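Local atomic coordinates of tRNA (uracil(54)-C(5))-methyltransferase (Pyrococcus abyssi, PDB entry 2JJQ), a protein that transfers a methyl group from S-adenosyl-L-methionine to carbon 5 of uridine 54 in tRNA, leaving 5-methyluridine and S-adenosyl-L-homocysteine. Residues Tyr401-Val407 and Glu419-Val425; Asp355-Pro361 and Pro379-Val385; Leu281-Ser286 and Thr303-Leu308; Glu292-Tyr298 and Gly312-Phe318. All blocks are in the same frame, centred on the assembly; numbering follows the deposited sequence.

Interaction 1: Tyr401-Val407 and Glu419-Val425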
# COMPACT_ATOMS: atom_id res chain seq x y z
N TYR A 401 2.99 27.66 -6.07
CA TYR A 401 4.29 27.07 -5.85
C TYR A 401 4.71 26.41 -7.12
O TYR A 401 3.87 26.01 -7.91
CB TYR A 401 4.18 25.93 -4.79
CG TYR A 401 4.07 26.43 -3.36
CD1 TYR A 401 5.16 26.37 -2.50
CD2 TYR A 401 2.85 26.93 -2.86
CE1 TYR A 401 5.06 26.84 -1.18
CE2 TYR A 401 2.74 27.39 -1.56
CZ TYR A 401 3.86 27.34 -0.73
OH TYR A 401 3.77 27.76 0.57
N ARG A 402 6.01 26.25 -7.31
CA ARG A 402 6.54 25.47 -8.45
C ARG A 402 7.17 24.16 -7.92
O ARG A 402 7.45 24.07 -6.75
CB ARG A 402 7.57 26.30 -9.20
CG ARG A 402 8.78 26.63 -8.37
CD ARG A 402 9.85 27.36 -9.18
NE ARG A 402 11.15 26.87 -8.75
CZ ARG A 402 12.00 27.52 -7.98
NH1 ARG A 402 11.73 28.75 -7.55
NH2 ARG A 402 13.13 26.92 -7.65
N ILE A 403 7.35 23.16 -8.79
CA ILE A 403 8.07 21.94 -8.41
C ILE A 403 9.58 22.20 -8.44
O ILE A 403 10.17 22.52 -9.49
CB ILE A 403 7.69 20.77 -9.37
CG1 ILE A 403 6.19 20.52 -9.24
CG2 ILE A 403 8.47 19.50 -9.04
CD1 ILE A 403 5.68 19.65 -10.33
N ASP A 404 10.19 22.16 -7.27
CA ASP A 404 11.60 22.43 -7.15
C ASP A 404 12.39 21.13 -7.42
O ASP A 404 13.38 21.13 -8.18
CB ASP A 404 11.88 22.94 -5.73
CG ASP A 404 13.35 23.12 -5.45
OD1 ASP A 404 14.05 23.49 -6.41
OD2 ASP A 404 13.79 22.96 -4.28
N GLU A 405 11.93 20.04 -6.83
CA GLU A 405 12.55 18.71 -7.02
C GLU A 405 11.42 17.70 -7.00
O GLU A 405 10.42 17.92 -6.36
CB GLU A 405 13.46 18.33 -5.87
CG GLU A 405 14.88 18.70 -5.99
CD GLU A 405 15.65 18.24 -4.77
OE1 GLU A 405 16.02 17.04 -4.70
OE2 GLU A 405 15.85 19.08 -3.88
N ILE A 406 11.59 16.59 -7.70
CA ILE A 406 10.57 15.52 -7.68
C ILE A 406 11.20 14.20 -8.06
O ILE A 406 12.07 14.13 -8.97
CB ILE A 406 9.38 15.85 -8.63
CG1 ILE A 406 8.25 14.84 -8.49
CG2 ILE A 406 9.83 15.87 -10.08
CD1 ILE A 406 6.96 15.36 -9.19
N VAL A 407 10.79 13.13 -7.36
CA VAL A 407 11.24 11.79 -7.68
C VAL A 407 10.06 10.87 -7.41
O VAL A 407 9.21 11.21 -6.61
CB VAL A 407 12.41 11.40 -6.77
CG1 VAL A 407 13.13 10.23 -7.33
CG2 VAL A 407 13.37 12.55 -6.71
N GLU A 419 4.76 5.89 -6.15
CA GLU A 419 4.70 6.92 -5.10
C GLU A 419 5.56 8.14 -5.46
O GLU A 419 6.78 8.03 -5.53
CB GLU A 419 5.22 6.36 -3.80
CG GLU A 419 5.12 7.34 -2.64
CD GLU A 419 3.80 7.22 -1.90
OE1 GLU A 419 2.82 6.75 -2.51
OE2 GLU A 419 3.76 7.52 -0.68
N LEU A 420 4.97 9.30 -5.61
CA LEU A 420 5.77 10.48 -6.00
C LEU A 420 6.11 11.23 -4.73
O LEU A 420 5.32 11.24 -3.77
CB LEU A 420 4.91 11.42 -6.82
CG LEU A 420 4.67 11.12 -8.27
CD1 LEU A 420 3.53 12.12 -8.65
CD2 LEU A 420 5.98 11.50 -8.97
N VAL A 421 7.25 11.94 -4.73
CA VAL A 421 7.59 12.80 -3.59
C VAL A 421 8.07 14.07 -4.26
O VAL A 421 9.08 14.06 -4.98
CB VAL A 421 8.71 12.19 -2.66
CG1 VAL A 421 8.99 13.13 -1.49
CG2 VAL A 421 8.34 10.77 -2.18
N ALA A 422 7.34 15.16 -4.04
CA ALA A 422 7.70 16.42 -4.67
C ALA A 422 7.99 17.52 -3.64
O ALA A 422 7.24 17.68 -2.67
CB ALA A 422 6.58 16.88 -5.60
N LYS A 423 9.08 18.25 -3.86
CA LYS A 423 9.37 19.42 -3.08
C LYS A 423 8.92 20.67 -3.88
O LYS A 423 9.39 20.88 -5.02
CB LYS A 423 10.88 19.50 -2.84
CG LYS A 423 11.26 20.73 -2.07
CD LYS A 423 12.74 20.74 -1.88
CE LYS A 423 13.12 21.85 -0.92
NZ LYS A 423 14.49 21.66 -0.38
N LEU A 424 8.05 21.46 -3.29
CA LEU A 424 7.42 22.62 -3.93
C LEU A 424 7.90 23.87 -3.22
O LEU A 424 7.92 23.89 -1.95
CB LEU A 424 5.90 22.57 -3.75
CG LEU A 424 5.24 21.24 -4.13
CD1 LEU A 424 3.72 21.34 -3.90
CD2 LEU A 424 5.65 20.88 -5.56
N VAL A 425 8.29 24.90 -3.98
CA VAL A 425 8.72 26.16 -3.37
C VAL A 425 8.08 27.39 -4.06
O VAL A 425 7.47 27.32 -5.16
CB VAL A 425 10.24 26.34 -3.42
CG1 VAL A 425 10.63 27.61 -2.74
CG2 VAL A 425 10.98 25.15 -2.76
OXT VAL A 425 8.17 28.49 -3.48
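Y401-V407 and E419-V425 run antiparallel as the two arms of a beta hairpin, the strand axes 4.6 Å apart at their closest, with a classic beta bulge where D404 and E405 both face K423. At the bulge the single carbonyl oxygen of K423 takes two amide protons, from D404 N at 2.7 Å and from E405 N at 3.2 Å. The bulge also brings the acidic side chains of D404 and E405 beside the fully extended chain of K423. D404, its CG turned away from the backbone N (chi1 174°), lies alongside the lysine and sets OD2 3.4 Å from K423 CD. The ammonium forms no salt bridge with either acid: K423 NZ is 4.2 Å from D404 OD2, and its salt bridge is with E290. The long methylene chain therefore gives the acids an apolar flank.

I403, I406, A422 and L424 occupy the other sheet face. I406 CG1 rests 3.9 Å from A422 CB, the small alanine making room for the branched isoleucine, and I403 CG1 meets L424 CD2 side by side. At the chain terminus, R402 N donates to V425 O at 2.8 Å, tying the last residue into the hairpin. The arm 419-424 starts at E419, the predicted proton acceptor, and runs beside strand 381-386. With K423 engaged mainly by E290, D404 and E405 would add at most a weak, longer-range attraction, while the backbone bonds fix the register.

Interaction 2: Asp355-Pro361 and Pro379-Val385. With SAH (S-adenosyl-L-homocysteine), chain B.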
# COMPACT_ATOMS: atom_id res chain seq x y z
N ASP A 355 8.05 26.00 8.89
CA ASP A 355 9.04 26.16 7.82
C ASP A 355 8.78 25.22 6.62
O ASP A 355 9.03 25.59 5.47
CB ASP A 355 10.43 25.83 8.36
CG ASP A 355 10.82 26.76 9.50
OD1 ASP A 355 10.61 27.98 9.32
OD2 ASP A 355 11.32 26.28 10.53
N THR A 356 8.28 24.02 6.90
CA THR A 356 7.93 23.08 5.86
C THR A 356 6.62 22.44 6.19
O THR A 356 6.38 22.13 7.34
CB THR A 356 9.00 21.96 5.71
OG1 THR A 356 10.19 22.53 5.20
CG2 THR A 356 8.56 20.90 4.69
N VAL A 357 5.74 22.25 5.19
CA VAL A 357 4.53 21.50 5.44
C VAL A 357 4.59 20.25 4.54
O VAL A 357 4.74 20.35 3.33
CB VAL A 357 3.24 22.34 5.09
CG1 VAL A 357 2.01 21.44 5.14
CG2 VAL A 357 3.04 23.50 6.08
N ILE A 358 4.41 19.08 5.13
CA ILE A 358 4.35 17.82 4.35
C ILE A 358 2.91 17.45 4.21
O ILE A 358 2.17 17.48 5.21
CB ILE A 358 5.01 16.68 5.12
CG1 ILE A 358 6.45 17.09 5.44
CG2 ILE A 358 4.98 15.37 4.29
CD1 ILE A 358 7.08 16.13 6.45
N VAL A 359 2.49 17.13 3.00
CA VAL A 359 1.11 16.63 2.82
C VAL A 359 1.12 15.28 2.13
O VAL A 359 1.81 15.12 1.14
CB VAL A 359 0.23 17.62 2.03
CG1 VAL A 359 0.01 18.92 2.87
CG2 VAL A 359 0.78 17.95 0.67
N ASP A 360 0.34 14.33 2.65
CA ASP A 360 0.24 12.99 2.06
C ASP A 360 -1.24 12.69 2.00
O ASP A 360 -1.72 11.88 2.76
CB ASP A 360 0.96 11.96 2.97
CG ASP A 360 1.17 10.61 2.29
OD1 ASP A 360 0.69 10.45 1.15
OD2 ASP A 360 1.80 9.71 2.94
N PRO A 361 -1.99 13.38 1.15
CA PRO A 361 -3.44 13.34 1.22
C PRO A 361 -4.05 12.02 0.81
O PRO A 361 -3.35 11.19 0.23
CB PRO A 361 -3.88 14.43 0.22
CG PRO A 361 -2.76 14.55 -0.77
CD PRO A 361 -1.50 14.31 0.10
N PRO A 379 4.19 28.69 3.55
CA PRO A 379 5.38 28.07 4.13
C PRO A 379 6.44 27.97 3.06
O PRO A 379 6.10 27.81 1.89
CB PRO A 379 4.89 26.67 4.54
CG PRO A 379 3.64 26.39 3.71
CD PRO A 379 3.02 27.77 3.50
N GLY A 380 7.71 28.10 3.45
CA GLY A 380 8.82 28.14 2.54
C GLY A 380 8.89 26.91 1.63
O GLY A 380 9.24 27.02 0.45
N VAL A 381 8.53 25.74 2.20
CA VAL A 381 8.61 24.49 1.46
C VAL A 381 7.34 23.67 1.70
O VAL A 381 6.85 23.55 2.83
CB VAL A 381 9.85 23.65 1.84
CG1 VAL A 381 9.79 22.27 1.10
CG2 VAL A 381 11.14 24.38 1.47
N ILE A 382 6.78 23.14 0.63
CA ILE A 382 5.78 22.08 0.76
C ILE A 382 6.36 20.79 0.22
O ILE A 382 6.91 20.76 -0.89
CB ILE A 382 4.44 22.42 0.02
CG1 ILE A 382 3.79 23.63 0.67
CG2 ILE A 382 3.55 21.20 0.07
CD1 ILE A 382 2.61 24.24 -0.18
N VAL A 383 6.23 19.69 0.97
CA VAL A 383 6.61 18.37 0.43
C VAL A 383 5.33 17.57 0.22
O VAL A 383 4.62 17.32 1.16
CB VAL A 383 7.61 17.57 1.39
CG1 VAL A 383 7.88 16.17 0.81
CG2 VAL A 383 8.91 18.34 1.60
N TYR A 384 5.03 17.19 -1.02
CA TYR A 384 3.77 16.57 -1.35
C TYR A 384 4.10 15.12 -1.73
O TYR A 384 4.89 14.89 -2.65
CB TYR A 384 3.12 17.33 -2.51
CG TYR A 384 1.66 16.98 -2.85
CD1 TYR A 384 0.75 17.99 -3.24
CD2 TYR A 384 1.18 15.68 -2.76
CE1 TYR A 384 -0.60 17.69 -3.60
CE2 TYR A 384 -0.16 15.37 -3.14
CZ TYR A 384 -1.04 16.40 -3.52
OH TYR A 384 -2.34 16.07 -3.87
N VAL A 385 3.55 14.16 -0.98
CA VAL A 385 3.73 12.74 -1.27
C VAL A 385 2.41 12.20 -1.78
O VAL A 385 1.36 12.49 -1.20
CB VAL A 385 4.11 12.02 0.06
CG1 VAL A 385 4.22 10.52 -0.12
CG2 VAL A 385 5.42 12.61 0.59
N SAH B . 1.56 9.83 5.83
CA SAH B . 0.74 8.64 6.24
CB SAH B . -0.20 8.20 5.12
CG SAH B . -1.26 9.23 4.80
SD SAH B . -2.63 8.36 4.03
C SAH B . 1.68 7.50 6.52
O SAH B . 1.32 6.44 7.06
OXT SAH B . 2.85 7.61 6.18
C5' SAH B . -3.78 9.71 3.98
C4' SAH B . -4.24 10.07 5.41
O4' SAH B . -5.31 11.05 5.39
C3' SAH B . -4.80 8.89 6.20
O3' SAH B . -3.97 8.68 7.36
C2' SAH B . -6.25 9.31 6.55
O2' SAH B . -6.71 8.93 7.85
C1' SAH B . -6.19 10.81 6.50
N9 SAH B . -7.37 11.54 6.04
C8 SAH B . -8.26 11.17 5.10
N7 SAH B . -9.13 12.20 4.89
C5 SAH B . -8.76 13.23 5.67
C6 SAH B . -9.23 14.61 5.93
N6 SAH B . -10.32 15.04 5.25
N1 SAH B . -8.53 15.35 6.85
C2 SAH B . -7.45 14.88 7.50
N3 SAH B . -7.00 13.63 7.32
C4 SAH B . -7.59 12.80 6.43
O HOH W 1 -1.19 11.43 -1.39
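V359 lays its CG2 methyl over one face of the Y384 ring, a CH-pi contact with the methyl 4.1 Å from the ring centroid and displaced toward the rim. The methyl reaches the ring because it sits between the backbone N and carbonyl carbon of V359, while CG1 takes the position beside N (chi1 -67°). P361 crosses the tyrosine at about a right angle, its CG 3.6 Å from Y384 CE2; a flat ring suits this place because it offers surface to both the valine and the compact proline. The hydroxyl of Y384 goes on to a hydrogen bond with D395.

V359 and Y384 lie on neighbouring parallel strands, 356-359 and 381-386, joined through helix 368-377 as a beta-alpha-beta unit of the class I methyltransferase sheet; P361 follows just after the first of them. V357 and V359 each bond through both N and O to the opposite strand, as in V385 N to V359 O at 2.9 Å. On the face away from Y384, T356 and V381 lie side by side, with T356 OG1 3.6 Å from V381 CB; the threonine hydroxyl can sit among valines because E290 O accepts its hydrogen bond.

Beyond the strand end, D360 OD2 receives the SAH amino group, SAH N, at 2.9 Å. A water lies 2.7 Å from P361 O and 2.8 Å from V385 O, linking the two backbones.

Interaction 3: Leu281-Ser286 and Thr303-Leu308. With SAH (S-adenosyl-L-homocysteine), chain B.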
# COMPACT_ATOMS: atom_id res chain seq x y z
N LEU A 281 11.75 6.25 1.25
CA LEU A 281 10.71 7.30 1.28
C LEU A 281 10.91 8.23 2.48
O LEU A 281 10.92 9.45 2.33
CB LEU A 281 9.33 6.60 1.33
CG LEU A 281 8.11 7.50 1.42
CD1 LEU A 281 8.12 8.39 0.19
CD2 LEU A 281 6.89 6.57 1.49
N VAL A 282 11.13 7.68 3.68
CA VAL A 282 11.34 8.57 4.86
C VAL A 282 12.66 9.31 4.73
O VAL A 282 12.74 10.44 5.14
CB VAL A 282 11.24 7.84 6.22
CG1 VAL A 282 9.84 7.26 6.37
CG2 VAL A 282 12.26 6.69 6.38
N ARG A 283 13.69 8.67 4.18
CA ARG A 283 14.98 9.37 3.99
C ARG A 283 14.77 10.52 3.02
O ARG A 283 15.28 11.63 3.26
CB ARG A 283 16.01 8.41 3.44
CG ARG A 283 16.46 7.39 4.47
CD ARG A 283 17.52 6.49 3.77
NE ARG A 283 18.01 5.46 4.68
CZ ARG A 283 18.87 4.52 4.28
NH1 ARG A 283 19.30 4.52 2.99
NH2 ARG A 283 19.30 3.60 5.15
N LYS A 284 14.01 10.26 1.95
CA LYS A 284 13.83 11.29 0.90
C LYS A 284 13.09 12.46 1.47
O LYS A 284 13.49 13.59 1.21
CB LYS A 284 13.07 10.78 -0.33
CG LYS A 284 13.00 11.82 -1.49
CD LYS A 284 14.44 11.81 -2.16
CE LYS A 284 14.68 12.82 -3.20
NZ LYS A 284 16.17 12.73 -3.53
N VAL A 285 11.99 12.21 2.19
CA VAL A 285 11.28 13.30 2.85
C VAL A 285 12.19 14.09 3.77
O VAL A 285 12.17 15.34 3.73
CB VAL A 285 10.01 12.82 3.57
CG1 VAL A 285 9.37 13.96 4.42
CG2 VAL A 285 9.00 12.22 2.49
N SER A 286 13.02 13.40 4.55
CA SER A 286 13.88 14.11 5.52
C SER A 286 14.89 14.97 4.77
O SER A 286 15.39 15.95 5.34
CB SER A 286 14.63 13.17 6.48
OG SER A 286 15.61 12.44 5.80
N THR A 303 4.62 8.12 10.13
CA THR A 303 5.77 7.61 9.39
C THR A 303 6.80 8.73 9.15
O THR A 303 7.97 8.60 9.54
CB THR A 303 5.38 7.00 8.07
OG1 THR A 303 4.23 6.15 8.22
CG2 THR A 303 6.56 6.12 7.60
N PHE A 304 6.36 9.82 8.55
CA PHE A 304 7.31 10.92 8.28
C PHE A 304 7.66 11.68 9.54
O PHE A 304 8.80 11.93 9.82
CB PHE A 304 6.73 11.88 7.22
CG PHE A 304 6.37 11.19 5.94
CD1 PHE A 304 7.31 10.37 5.33
CD2 PHE A 304 5.16 11.38 5.33
CE1 PHE A 304 7.00 9.70 4.18
CE2 PHE A 304 4.84 10.71 4.15
CZ PHE A 304 5.73 9.86 3.58
N GLY A 305 6.63 12.08 10.28
CA GLY A 305 6.80 12.97 11.44
C GLY A 305 7.70 12.38 12.50
O GLY A 305 8.56 13.08 13.04
N ILE A 306 7.59 11.07 12.73
CA ILE A 306 8.37 10.46 13.79
C ILE A 306 9.83 10.37 13.34
O ILE A 306 10.74 10.60 14.14
CB ILE A 306 7.82 9.12 14.16
CG1 ILE A 306 6.43 9.32 14.82
CG2 ILE A 306 8.77 8.39 15.17
CD1 ILE A 306 5.63 8.05 14.83
N TYR A 307 10.02 10.02 12.08
CA TYR A 307 11.38 9.86 11.52
C TYR A 307 12.05 11.24 11.59
O TYR A 307 13.22 11.39 11.98
CB TYR A 307 11.33 9.39 10.08
CG TYR A 307 12.69 9.03 9.54
CD1 TYR A 307 13.17 7.70 9.66
CD2 TYR A 307 13.50 9.99 8.90
CE1 TYR A 307 14.44 7.33 9.15
CE2 TYR A 307 14.75 9.62 8.41
CZ TYR A 307 15.22 8.33 8.55
OH TYR A 307 16.49 8.00 8.06
N LEU A 308 11.33 12.27 11.22
CA LEU A 308 11.86 13.58 11.25
C LEU A 308 12.18 14.04 12.68
O LEU A 308 13.19 14.73 12.90
CB LEU A 308 10.95 14.59 10.57
CG LEU A 308 10.95 14.49 9.04
CD1 LEU A 308 10.12 15.63 8.50
CD2 LEU A 308 12.31 14.60 8.46
N SAH B . 1.56 9.83 5.83
CA SAH B . 0.74 8.64 6.24
CB SAH B . -0.20 8.20 5.12
CG SAH B . -1.26 9.23 4.80
SD SAH B . -2.63 8.36 4.03
C SAH B . 1.68 7.50 6.52
O SAH B . 1.32 6.44 7.06
OXT SAH B . 2.85 7.61 6.18
C5' SAH B . -3.78 9.71 3.98
C4' SAH B . -4.24 10.07 5.41
O4' SAH B . -5.31 11.05 5.39
C3' SAH B . -4.80 8.89 6.20
O3' SAH B . -3.97 8.68 7.36
C2' SAH B . -6.25 9.31 6.55
O2' SAH B . -6.71 8.93 7.85
C1' SAH B . -6.19 10.81 6.50
N9 SAH B . -7.37 11.54 6.04
C8 SAH B . -8.26 11.17 5.10
N7 SAH B . -9.13 12.20 4.89
C5 SAH B . -8.76 13.23 5.67
C6 SAH B . -9.23 14.61 5.93
N6 SAH B . -10.32 15.04 5.25
N1 SAH B . -8.53 15.35 6.85
C2 SAH B . -7.45 14.88 7.50
N3 SAH B . -7.00 13.63 7.32
C4 SAH B . -7.59 12.80 6.43
O HOH W 2 17.95 10.63 6.69
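The helical segments 281-286 and 303-308 pack at 65° with their axes 9.6 Å apart at closest approach, and no hydrogen bond passes directly between them. V282 stands at the centre, its two methyls used differently. CG2 lies over a face of the Y307 ring, 3.7 Å from the ring centroid, in a CH-pi contact; CG1 meets T303 CG2 at 3.7 Å. A beta-branched residue suits this place because it can fill both directions at once. Y307 gets its ring beneath the valine through a chi1 of -172°, which carries CG away from its own backbone N. The phenol end then lies near R283 CG, but its hydroxyl hydrogen-bonds D259, the same aspartate that forms a salt bridge with R283.

Helix 303-310 follows the first strand of the Rossmann-like methyltransferase core, and its N-terminal end is part of the cofactor pocket. T303 OG1 donates to the SAH carboxylate oxygen OXT at 2.9 Å. Next to it, the F304 ring lies between helix and ligand: V285 CG2 is over one face, 4.1 Å from the centroid, SAH OXT is over the opposite face, L281 CG comes in at the edge, and F304 CE2 is 3.8 Å from SAH N. A flat, apolar side chain fits such a slot, and these neighbours would restrict its rotation.

Farther along, S286 CB is pressed against L308 CD2 at 3.4 Å, tighter than usual van der Waals contact, and a small serine is what lets leucine approach so closely. S286 OG turns back to bond R283 O at 2.7 Å and also accepts a hydrogen bond from a water.

Interaction 4: Glu292-Tyr298 and Gly312-Phe318. With SAH (S-adenosyl-L-homocysteine), chain B.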
# COMPACT_ATOMS: atom_id res chain seq x y z
N GLU A 292 13.23 24.16 10.68
CA GLU A 292 13.18 23.37 11.91
C GLU A 292 11.76 22.92 12.24
O GLU A 292 11.54 21.79 12.77
CB GLU A 292 13.67 24.22 13.07
CG GLU A 292 13.79 23.42 14.32
CD GLU A 292 14.71 22.19 14.21
OE1 GLU A 292 15.60 22.10 13.31
OE2 GLU A 292 14.57 21.30 15.07
N LYS A 293 10.81 23.82 11.98
CA LYS A 293 9.35 23.59 12.30
C LYS A 293 8.62 22.89 11.16
O LYS A 293 8.46 23.46 10.10
CB LYS A 293 8.64 24.90 12.63
CG LYS A 293 9.15 25.53 13.92
CD LYS A 293 8.51 26.87 14.17
CE LYS A 293 8.82 27.29 15.60
NZ LYS A 293 8.30 28.64 15.98
N ILE A 294 8.18 21.65 11.39
CA ILE A 294 7.61 20.85 10.31
C ILE A 294 6.19 20.51 10.66
O ILE A 294 5.94 20.13 11.82
CB ILE A 294 8.36 19.50 10.16
CG1 ILE A 294 9.89 19.69 10.07
CG2 ILE A 294 7.88 18.68 8.94
CD1 ILE A 294 10.35 20.55 8.87
N LEU A 295 5.28 20.64 9.70
CA LEU A 295 3.93 20.04 9.86
C LEU A 295 3.83 18.76 9.03
O LEU A 295 4.10 18.79 7.83
CB LEU A 295 2.83 21.00 9.38
CG LEU A 295 1.41 20.46 9.24
CD1 LEU A 295 0.89 20.03 10.60
CD2 LEU A 295 0.57 21.63 8.72
N ASP A 296 3.45 17.65 9.68
CA ASP A 296 3.23 16.36 9.03
C ASP A 296 1.69 16.25 8.89
O ASP A 296 0.99 15.68 9.77
CB ASP A 296 3.83 15.21 9.87
CG ASP A 296 3.72 13.82 9.19
OD1 ASP A 296 3.43 13.79 7.95
OD2 ASP A 296 3.97 12.78 9.89
N MET A 297 1.17 16.77 7.77
CA MET A 297 -0.27 16.80 7.51
C MET A 297 -0.70 15.48 6.84
O MET A 297 -0.02 14.99 5.94
CB MET A 297 -0.64 18.05 6.68
CG MET A 297 -2.19 18.20 6.47
SD MET A 297 -3.07 18.13 8.05
CE MET A 297 -4.73 17.69 7.53
N TYR A 298 -1.86 14.95 7.26
CA TYR A 298 -2.29 13.59 6.91
C TYR A 298 -1.21 12.61 7.40
O TYR A 298 -0.77 11.75 6.68
CB TYR A 298 -2.46 13.44 5.41
CG TYR A 298 -3.30 14.53 4.73
CD1 TYR A 298 -4.69 14.48 4.75
CD2 TYR A 298 -2.68 15.56 4.00
CE1 TYR A 298 -5.45 15.47 4.13
CE2 TYR A 298 -3.42 16.50 3.34
CZ TYR A 298 -4.80 16.45 3.41
OH TYR A 298 -5.52 17.39 2.73
N GLY A 312 15.80 15.26 14.47
CA GLY A 312 15.97 16.49 15.26
C GLY A 312 15.04 17.66 14.90
O GLY A 312 15.17 18.80 15.45
N PHE A 313 14.08 17.43 13.99
CA PHE A 313 13.14 18.47 13.66
C PHE A 313 12.11 18.65 14.74
O PHE A 313 11.87 17.73 15.54
CB PHE A 313 12.41 18.17 12.32
CG PHE A 313 13.32 18.22 11.12
CD1 PHE A 313 13.51 19.41 10.40
CD2 PHE A 313 14.04 17.09 10.74
CE1 PHE A 313 14.39 19.44 9.29
CE2 PHE A 313 14.90 17.12 9.64
CZ PHE A 313 15.07 18.30 8.91
N ASN A 314 11.47 19.82 14.72
CA ASN A 314 10.35 20.14 15.58
C ASN A 314 9.03 19.80 14.84
O ASN A 314 8.69 20.46 13.88
CB ASN A 314 10.46 21.63 15.89
CG ASN A 314 9.26 22.17 16.65
OD1 ASN A 314 8.22 21.55 16.69
ND2 ASN A 314 9.40 23.36 17.22
N VAL A 315 8.31 18.77 15.26
CA VAL A 315 7.27 18.21 14.39
C VAL A 315 5.91 18.26 15.06
O VAL A 315 5.77 17.87 16.23
CB VAL A 315 7.56 16.70 14.06
CG1 VAL A 315 6.44 16.09 13.25
CG2 VAL A 315 8.91 16.56 13.36
N LYS A 316 4.91 18.72 14.31
CA LYS A 316 3.52 18.58 14.72
C LYS A 316 2.85 17.84 13.58
O LYS A 316 3.09 18.15 12.43
CB LYS A 316 2.91 19.96 14.86
CG LYS A 316 3.48 20.75 16.09
CD LYS A 316 2.71 22.06 16.23
CE LYS A 316 3.09 22.80 17.54
NZ LYS A 316 2.73 24.24 17.32
N GLY A 317 1.99 16.88 13.88
CA GLY A 317 1.29 16.18 12.82
C GLY A 317 -0.20 16.14 13.12
O GLY A 317 -0.62 16.24 14.28
N PHE A 318 -0.98 16.02 12.06
CA PHE A 318 -2.43 15.94 12.20
C PHE A 318 -3.01 14.91 11.23
O PHE A 318 -2.53 14.72 10.11
CB PHE A 318 -3.08 17.26 11.80
CG PHE A 318 -2.74 18.43 12.74
CD1 PHE A 318 -3.53 18.68 13.84
CD2 PHE A 318 -1.70 19.29 12.45
CE1 PHE A 318 -3.26 19.75 14.68
CE2 PHE A 318 -1.39 20.37 13.30
CZ PHE A 318 -2.17 20.60 14.41
N SAH B . 1.56 9.83 5.83
CA SAH B . 0.74 8.64 6.24
CB SAH B . -0.20 8.20 5.12
CG SAH B . -1.26 9.23 4.80
SD SAH B . -2.63 8.36 4.03
C SAH B . 1.68 7.50 6.52
O SAH B . 1.32 6.44 7.06
OXT SAH B . 2.85 7.61 6.18
C5' SAH B . -3.78 9.71 3.98
C4' SAH B . -4.24 10.07 5.41
O4' SAH B . -5.31 11.05 5.39
C3' SAH B . -4.80 8.89 6.20
O3' SAH B . -3.97 8.68 7.36
C2' SAH B . -6.25 9.31 6.55
O2' SAH B . -6.71 8.93 7.85
C1' SAH B . -6.19 10.81 6.50
N9 SAH B . -7.37 11.54 6.04
C8 SAH B . -8.26 11.17 5.10
N7 SAH B . -9.13 12.20 4.89
C5 SAH B . -8.76 13.23 5.67
C6 SAH B . -9.23 14.61 5.93
N6 SAH B . -10.32 15.04 5.25
N1 SAH B . -8.53 15.35 6.85
C2 SAH B . -7.45 14.88 7.50
N3 SAH B . -7.00 13.63 7.32
C4 SAH B . -7.59 12.80 6.43
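F318 and I294 bury most in this pairing of parallel strands 293-297 and 314-319, which helix 303-310 links as a beta-alpha-beta unit of the Rossmann-like methyltransferase core. L295 brings a methyl to the edge of the F318 ring, close to the ring plane, with L295 CD1 3.3 Å from F318 CD2. The two side chains cross at about a right angle. Nearer the backbone, M297 SD rests 3.8 Å from F318 CB, a bend at chi2 (52°) turning the flexible methionine toward it. F318 thus meets two residues of the adjacent strand, L295 with its ring edge and M297 with its CB.

I294, on the opposite sheet face, extends CG1 to F313 CD1 at 3.6 Å. It takes this course because CG1 lies beside the backbone N (chi1 -51°), with CG2 directed elsewhere, against L308 of the linking helix. F313 in turn has the carbonyl oxygen E292 O at its ring edge.

The backbone of N314 bonds both ways: N314 N donates to E292 O at 2.8 Å, and N314 O accepts from I294 N. G312 precedes this strand in a Schellman motif at the end of the helix, its positive phi being easy for a residue without a side chain. Between D296 and G317 the strands approach within 4.3 Å, CA to CA. G317 CA comes within 3.1 Å of D296 O, a close approach that suits a residue with no side chain.

D296 OD2 accepts from G305 N, tying the strand to the helix that follows. At the cofactor end, the amino group of SAH donates to the backbone oxygen of Y298, SAH N to Y298 O being 3.1 Å.

Overall arrangement
Interactions 1, 2 and 4 lie in one mixed sheet, whose neighbouring strands run 403-409, 419-424, 381-386, 356-359, 293-297 and 314-319. Interaction 2 therefore sits between the others, its centre about 9 Å from that of interaction 1 and 10 Å from that of interaction 4; the centres of interactions 1 and 4 are about 18 Å apart and the two do not touch. Interaction 3 packs helices 275-288 and 303-310 against this sheet, touching all three. Along the chain, interactions 3 and 4 interleave, then come 2 and 1. Interactions 2, 3 and 4 all reach SAH, whereas interaction 1 contains E419, so the cofactor pocket and the predicted catalytic residue sit in the same C-terminal catalytic domain.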